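Local coordinates for protein HTH-type transcriptional repressor NemR (Escherichia coli, PDB 4YZE) that represses transcription of the nemRA-gloA operon by binding the NemR box, in a response to electrophiles and reactive chlorine species, at residues 133-138 against 164-169; 141-146 against 159-164. The protein carries 5 engineered substitutions. All coordinates share one frame; numbering follows the deposited sequence.

Interaction 1. Residues 133-138 against 164-169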
loop_
_atom_site.group_PDB
_atom_site.type_symbol
_atom_site.label_atom_id
_atom_site.label_comp_id
_atom_site.label_asym_id
_atom_site.label_seq_id
_atom_site.Cartn_x
_atom_site.Cartn_y
_atom_site.Cartn_z
ATOM N N ARG A 133 -2.895 -0.589 14.206
ATOM C CA ARG A 133 -2.270 -1.087 15.439
ATOM C C ARG A 133 -3.029 -2.280 16.017
ATOM O O ARG A 133 -2.409 -3.257 16.461
ATOM C CB ARG A 133 -2.123 0.023 16.490
ATOM C CG ARG A 133 -0.829 0.830 16.368
ATOM C CD ARG A 133 -0.479 1.593 17.684
ATOM N NE ARG A 133 -1.678 2.151 18.283
ATOM C CZ ARG A 133 -2.249 3.280 17.870
ATOM N NH1 ARG A 133 -1.698 3.981 16.883
ATOM N NH2 ARG A 133 -3.360 3.709 18.445
ATOM N N GLY A 134 -4.362 -2.209 15.981
ATOM C CA GLY A 134 -5.216 -3.306 16.407
ATOM C C GLY A 134 -4.968 -4.595 15.625
ATOM O O GLY A 134 -4.908 -5.681 16.211
ATOM N N VAL A 135 -4.827 -4.499 14.304
ATOM C CA VAL A 135 -4.626 -5.715 13.509
ATOM C C VAL A 135 -3.272 -6.330 13.851
ATOM O O VAL A 135 -3.145 -7.534 14.048
ATOM C CB VAL A 135 -4.682 -5.445 11.992
ATOM C CG1 VAL A 135 -4.261 -6.698 11.182
ATOM C CG2 VAL A 135 -6.086 -4.961 11.556
ATOM N N ILE A 136 -2.264 -5.473 13.912
ATOM C CA ILE A 136 -0.910 -5.891 14.162
ATOM C C ILE A 136 -0.821 -6.582 15.520
ATOM O O ILE A 136 -0.193 -7.628 15.650
ATOM C CB ILE A 136 0.043 -4.690 14.099
ATOM C CG1 ILE A 136 0.157 -4.210 12.639
ATOM C CG2 ILE A 136 1.403 -5.068 14.662
ATOM C CD1 ILE A 136 0.781 -2.823 12.478
ATOM N N ALA A 137 -1.481 -6.015 16.522
ATOM C CA ALA A 137 -1.425 -6.588 17.865
ATOM C C ALA A 137 -2.115 -7.957 17.904
ATOM O O ALA A 137 -1.666 -8.841 18.610
ATOM C CB ALA A 137 -2.008 -5.623 18.919
ATOM N N LEU A 138 -3.175 -8.150 17.122
ATOM C CA LEU A 138 -3.806 -9.467 17.066
ATOM C C LEU A 138 -2.886 -10.522 16.422
ATOM O O LEU A 138 -2.774 -11.657 16.925
ATOM C CB LEU A 138 -5.149 -9.405 16.345
ATOM C CG LEU A 138 -6.294 -8.781 17.147
ATOM C CD1 LEU A 138 -7.509 -8.555 16.258
ATOM C CD2 LEU A 138 -6.652 -9.660 18.351
ATOM N N VAL A 164 5.631 -6.755 9.841
ATOM C CA VAL A 164 6.028 -7.176 8.504
ATOM C C VAL A 164 4.869 -7.856 7.807
ATOM O O VAL A 164 4.640 -7.609 6.636
ATOM C CB VAL A 164 7.229 -8.151 8.565
ATOM C CG1 VAL A 164 7.424 -8.909 7.230
ATOM C CG2 VAL A 164 8.485 -7.393 8.954
ATOM N N LEU A 165 4.159 -8.728 8.519
ATOM C CA LEU A 165 3.019 -9.441 7.933
ATOM C C LEU A 165 1.944 -8.451 7.490
ATOM O O LEU A 165 1.314 -8.608 6.430
ATOM C CB LEU A 165 2.416 -10.425 8.936
ATOM C CG LEU A 165 3.182 -11.699 9.318
ATOM C CD1 LEU A 165 2.398 -12.480 10.356
ATOM C CD2 LEU A 165 3.450 -12.589 8.103
ATOM N N TYR A 166 1.728 -7.429 8.306
ATOM C CA TYR A 166 0.726 -6.415 7.975
ATOM C C TYR A 166 1.218 -5.582 6.803
ATOM O O TYR A 166 0.474 -5.340 5.856
ATOM C CB TYR A 166 0.409 -5.543 9.195
ATOM C CG TYR A 166 -0.646 -4.503 8.892
ATOM C CD1 TYR A 166 -1.981 -4.861 8.766
ATOM C CD2 TYR A 166 -0.306 -3.176 8.696
ATOM C CE1 TYR A 166 -2.957 -3.925 8.476
ATOM C CE2 TYR A 166 -1.284 -2.214 8.403
ATOM C CZ TYR A 166 -2.604 -2.600 8.296
ATOM O OH TYR A 166 -3.581 -1.671 7.999
ATOM N N ALA A 167 2.479 -5.157 6.847
ATOM C CA ALA A 167 3.019 -4.365 5.739
ATOM C C ALA A 167 2.926 -5.184 4.457
ATOM O O ALA A 167 2.570 -4.670 3.396
ATOM C CB ALA A 167 4.434 -3.979 6.007
ATOM N N LEU A 168 3.219 -6.477 4.562
ATOM C CA LEU A 168 3.185 -7.350 3.380
ATOM C C LEU A 168 1.778 -7.450 2.789
ATOM O O LEU A 168 1.584 -7.365 1.562
ATOM C CB LEU A 168 3.685 -8.747 3.757
ATOM C CG LEU A 168 4.328 -9.719 2.764
ATOM C CD1 LEU A 168 3.994 -11.167 3.125
ATOM C CD2 LEU A 168 4.000 -9.451 1.333
ATOM N N TRP A 169 0.808 -7.676 3.666
ATOM C CA TRP A 169 -0.602 -7.754 3.291
ATOM C C TRP A 169 -1.075 -6.469 2.601
ATOM O O TRP A 169 -1.794 -6.511 1.602
ATOM C CB TRP A 169 -1.414 -7.991 4.572
ATOM C CG TRP A 169 -2.905 -7.977 4.416
ATOM C CD1 TRP A 169 -3.714 -9.046 4.149
ATOM C CD2 TRP A 169 -3.778 -6.841 4.560
ATOM N NE1 TRP A 169 -5.030 -8.642 4.103
ATOM C CE2 TRP A 169 -5.096 -7.295 4.349
ATOM C CE3 TRP A 169 -3.571 -5.487 4.848
ATOM C CZ2 TRP A 169 -6.210 -6.437 4.410
ATOM C CZ3 TRP A 169 -4.676 -4.637 4.904
ATOM C CH2 TRP A 169 -5.978 -5.119 4.685
#
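Y166 reaches out from helix 158-179 and meets helix 122-148 through two neighbouring aliphatic side chains, I136 at the root of its ring and V135 further out along it. The I136 branch carries the inner half of the contact: CG1 lies 3.7 Å from Y166 CB and nearly as close to ring carbon CG, while the tip, I136 CD1, continues to Y166 CD2 at 4.0 Å. On V135 it is the CG1 methyl that touches, 3.8 Å from Y166 CD1 and 4.1 Å from Y166 CE1. The two aliphatic groups thus divide the ring between CD2 and CD1, each approaching it obliquely, and both cross the tyrosine at about a right angle. With CG1 trans to the backbone N (chi1 172°), V135 presents this methyl to the tyrosine. Here two long helices of the C-terminal domain of a TetR-family repressor come together, with I136 and Y166 the pair whose CA atoms come nearest across the segments, 6.4 Å apart. Y91 of helix 84-97 packs on both V135 and Y166, and Q175 of the second subunit touches Y166. Cutting Y166 back to an alanine keeps the CB that I136 CG1 touches, but is likely to leave V135 CG1 and I136 CD1 facing a gap where the ring lies. The tyrosine side chain lies about 7 Å from that of C108, the residue central to the response to reactive chlorine species.

Interaction 2. Residues 141-146 against 159-164; sequences QALENG and LQQAQV
This is a small, buried apolar contact between two helices of the C-terminal domain of this TetR-family repressor, made where the later part of helix 122-148 crosses the start of helix 158-179, its centre about 17 Å from the centre of the chain and away from the annotated sites. One leucine methyl does most of the work. L143 points toward the other helix, and its CD1 sits 3.7 Å from the backbone N of A162, resting on the main chain as well as on side chains. From there the same methyl touches Q161 CG at 3.8 Å and A162 CB at 4.1 Å, so that it is shared between two consecutive residues. L143 and A162 are also the residues whose CA atoms come nearest across the two segments, 7.5 Å apart; the short alanine side chain probably lets the leucine come down onto the helix. Q161 contributes the aliphatic part of its chain, CB and CG, and crosses the leucine at about a right angle. Its CG is trans to the backbone N (chi1 174°), and the bend that follows at chi2 (62°) takes the amide clear of the leucine, leaving CB and CG to meet it. One turn further along helix 158-179 from Q161, L165 touches L143 as well. The leucine and the glutamine share two more neighbours, F154 in the loop joining the helices and I196 near the C-terminus. I88 of helix 84-97 touches L143 too, while H191 of the second subunit packs on Q161, so helix 84-97 and the partner chain both border the contact.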
loop_
_atom_site.group_PDB
_atom_site.type_symbol
_atom_site.label_atom_id
_atom_site.label_comp_id
_atom_site.label_asym_id
_atom_site.label_seq_id
_atom_site.Cartn_x
_atom_site.Cartn_y
_atom_site.Cartn_z
ATOM N N GLN A 141 -0.081 -11.427 18.858
ATOM C CA GLN A 141 -0.490 -12.339 19.918
ATOM C C GLN A 141 -0.582 -13.774 19.375
ATOM O O GLN A 141 -0.170 -14.733 20.050
ATOM C CB GLN A 141 -1.813 -11.884 20.540
ATOM C CG GLN A 141 -2.200 -12.646 21.800
ATOM C CD GLN A 141 -1.139 -12.564 22.905
ATOM O OE1 GLN A 141 -0.934 -11.502 23.503
ATOM N NE2 GLN A 141 -0.460 -13.690 23.181
ATOM N N ALA A 142 -1.092 -13.911 18.145
ATOM C CA ALA A 142 -1.200 -15.225 17.495
ATOM C C ALA A 142 0.172 -15.853 17.316
ATOM O O ALA A 142 0.346 -17.057 17.544
ATOM C CB ALA A 142 -1.906 -15.113 16.134
ATOM N N LEU A 143 1.141 -15.046 16.888
ATOM C CA LEU A 143 2.494 -15.546 16.688
ATOM C C LEU A 143 3.090 -16.042 18.012
ATOM O O LEU A 143 3.707 -17.107 18.053
ATOM C CB LEU A 143 3.391 -14.488 16.046
ATOM C CG LEU A 143 3.032 -14.122 14.593
ATOM C CD1 LEU A 143 3.617 -12.774 14.237
ATOM C CD2 LEU A 143 3.506 -15.189 13.601
ATOM N N GLU A 144 2.897 -15.269 19.079
ATOM C CA GLU A 144 3.450 -15.602 20.391
ATOM C C GLU A 144 2.801 -16.883 20.919
ATOM O O GLU A 144 3.498 -17.803 21.350
ATOM C CB GLU A 144 3.253 -14.432 21.362
ATOM C CG GLU A 144 3.687 -14.702 22.795
ATOM C CD GLU A 144 5.183 -14.917 22.936
ATOM O OE1 GLU A 144 5.609 -15.450 23.986
ATOM O OE2 GLU A 144 5.936 -14.550 22.010
ATOM N N ASN A 145 1.471 -16.948 20.832
ATOM C CA ASN A 145 0.733 -18.154 21.181
ATOM C C ASN A 145 1.261 -19.377 20.439
ATOM O O ASN A 145 1.404 -20.450 21.027
ATOM C CB ASN A 145 -0.757 -17.989 20.873
ATOM C CG ASN A 145 -1.440 -17.010 21.806
ATOM O OD1 ASN A 145 -0.960 -16.751 22.905
ATOM N ND2 ASN A 145 -2.576 -16.473 21.374
ATOM N N GLY A 146 1.521 -19.205 19.144
ATOM C CA GLY A 146 2.002 -20.269 18.286
ATOM C C GLY A 146 3.362 -20.767 18.738
ATOM O O GLY A 146 3.637 -21.973 18.670
ATOM N N LEU A 159 6.064 -8.894 17.614
ATOM C CA LEU A 159 5.580 -7.594 17.124
ATOM C C LEU A 159 6.261 -7.223 15.820
ATOM O O LEU A 159 5.597 -6.859 14.844
ATOM C CB LEU A 159 5.797 -6.484 18.166
ATOM C CG LEU A 159 5.101 -5.158 17.826
ATOM C CD1 LEU A 159 3.595 -5.369 17.633
ATOM C CD2 LEU A 159 5.365 -4.090 18.881
ATOM N N GLN A 160 7.587 -7.321 15.803
ATOM C CA GLN A 160 8.349 -7.094 14.579
ATOM C C GLN A 160 7.794 -7.956 13.443
ATOM O O GLN A 160 7.508 -7.460 12.348
ATOM C CB GLN A 160 9.829 -7.415 14.812
ATOM N N GLN A 161 7.599 -9.240 13.713
ATOM C CA GLN A 161 7.147 -10.128 12.651
ATOM C C GLN A 161 5.712 -9.798 12.292
ATOM O O GLN A 161 5.349 -9.852 11.123
ATOM C CB GLN A 161 7.308 -11.611 13.034
ATOM C CG GLN A 161 6.709 -12.577 12.011
ATOM C CD GLN A 161 7.377 -12.489 10.639
ATOM O OE1 GLN A 161 6.780 -12.017 9.656
ATOM N NE2 GLN A 161 8.616 -12.946 10.566
ATOM N N ALA A 162 4.896 -9.441 13.282
ATOM C CA ALA A 162 3.509 -9.056 12.984
ATOM C C ALA A 162 3.423 -7.828 12.073
ATOM O O ALA A 162 2.535 -7.741 11.233
ATOM C CB ALA A 162 2.716 -8.811 14.268
ATOM N N GLN A 163 4.345 -6.889 12.239
ATOM C CA GLN A 163 4.293 -5.640 11.491
ATOM C C GLN A 163 4.663 -5.875 10.038
ATOM O O GLN A 163 4.094 -5.278 9.116
ATOM C CB GLN A 163 5.227 -4.615 12.143
ATOM C CG GLN A 163 4.681 -4.137 13.472
ATOM C CD GLN A 163 5.648 -3.276 14.269
ATOM O OE1 GLN A 163 5.271 -2.702 15.292
ATOM N NE2 GLN A 163 6.894 -3.180 13.809
ATOM N N VAL A 164 5.631 -6.755 9.841
ATOM C CA VAL A 164 6.028 -7.176 8.504
ATOM C C VAL A 164 4.869 -7.856 7.807
ATOM O O VAL A 164 4.640 -7.609 6.636
ATOM C CB VAL A 164 7.229 -8.151 8.565
ATOM C CG1 VAL A 164 7.424 -8.909 7.230
ATOM C CG2 VAL A 164 8.485 -7.393 8.954
#

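In the fold
Both interactions join helix 122-148 to helix 158-179 within the C-terminal domain of this TetR-family repressor, and their centres lie 9 Å apart. Along the chain, interaction 2 falls within the span that interaction 1 closes: 141-146 follows 133-138, and after the connecting loop 159-164 runs into 164-169, the two sharing V164. They are neighbouring parts of one helix crossing, interaction 2 nearer the connecting loop. I136 bridges them, its CG2 packing on L159 and Q163 and its backbone O on A162 CB, and L165 CD1 touches L143 CD1, so the two contacts run into each other. Both also reach the second subunit, linking the packing inside the domain with dimer assembly.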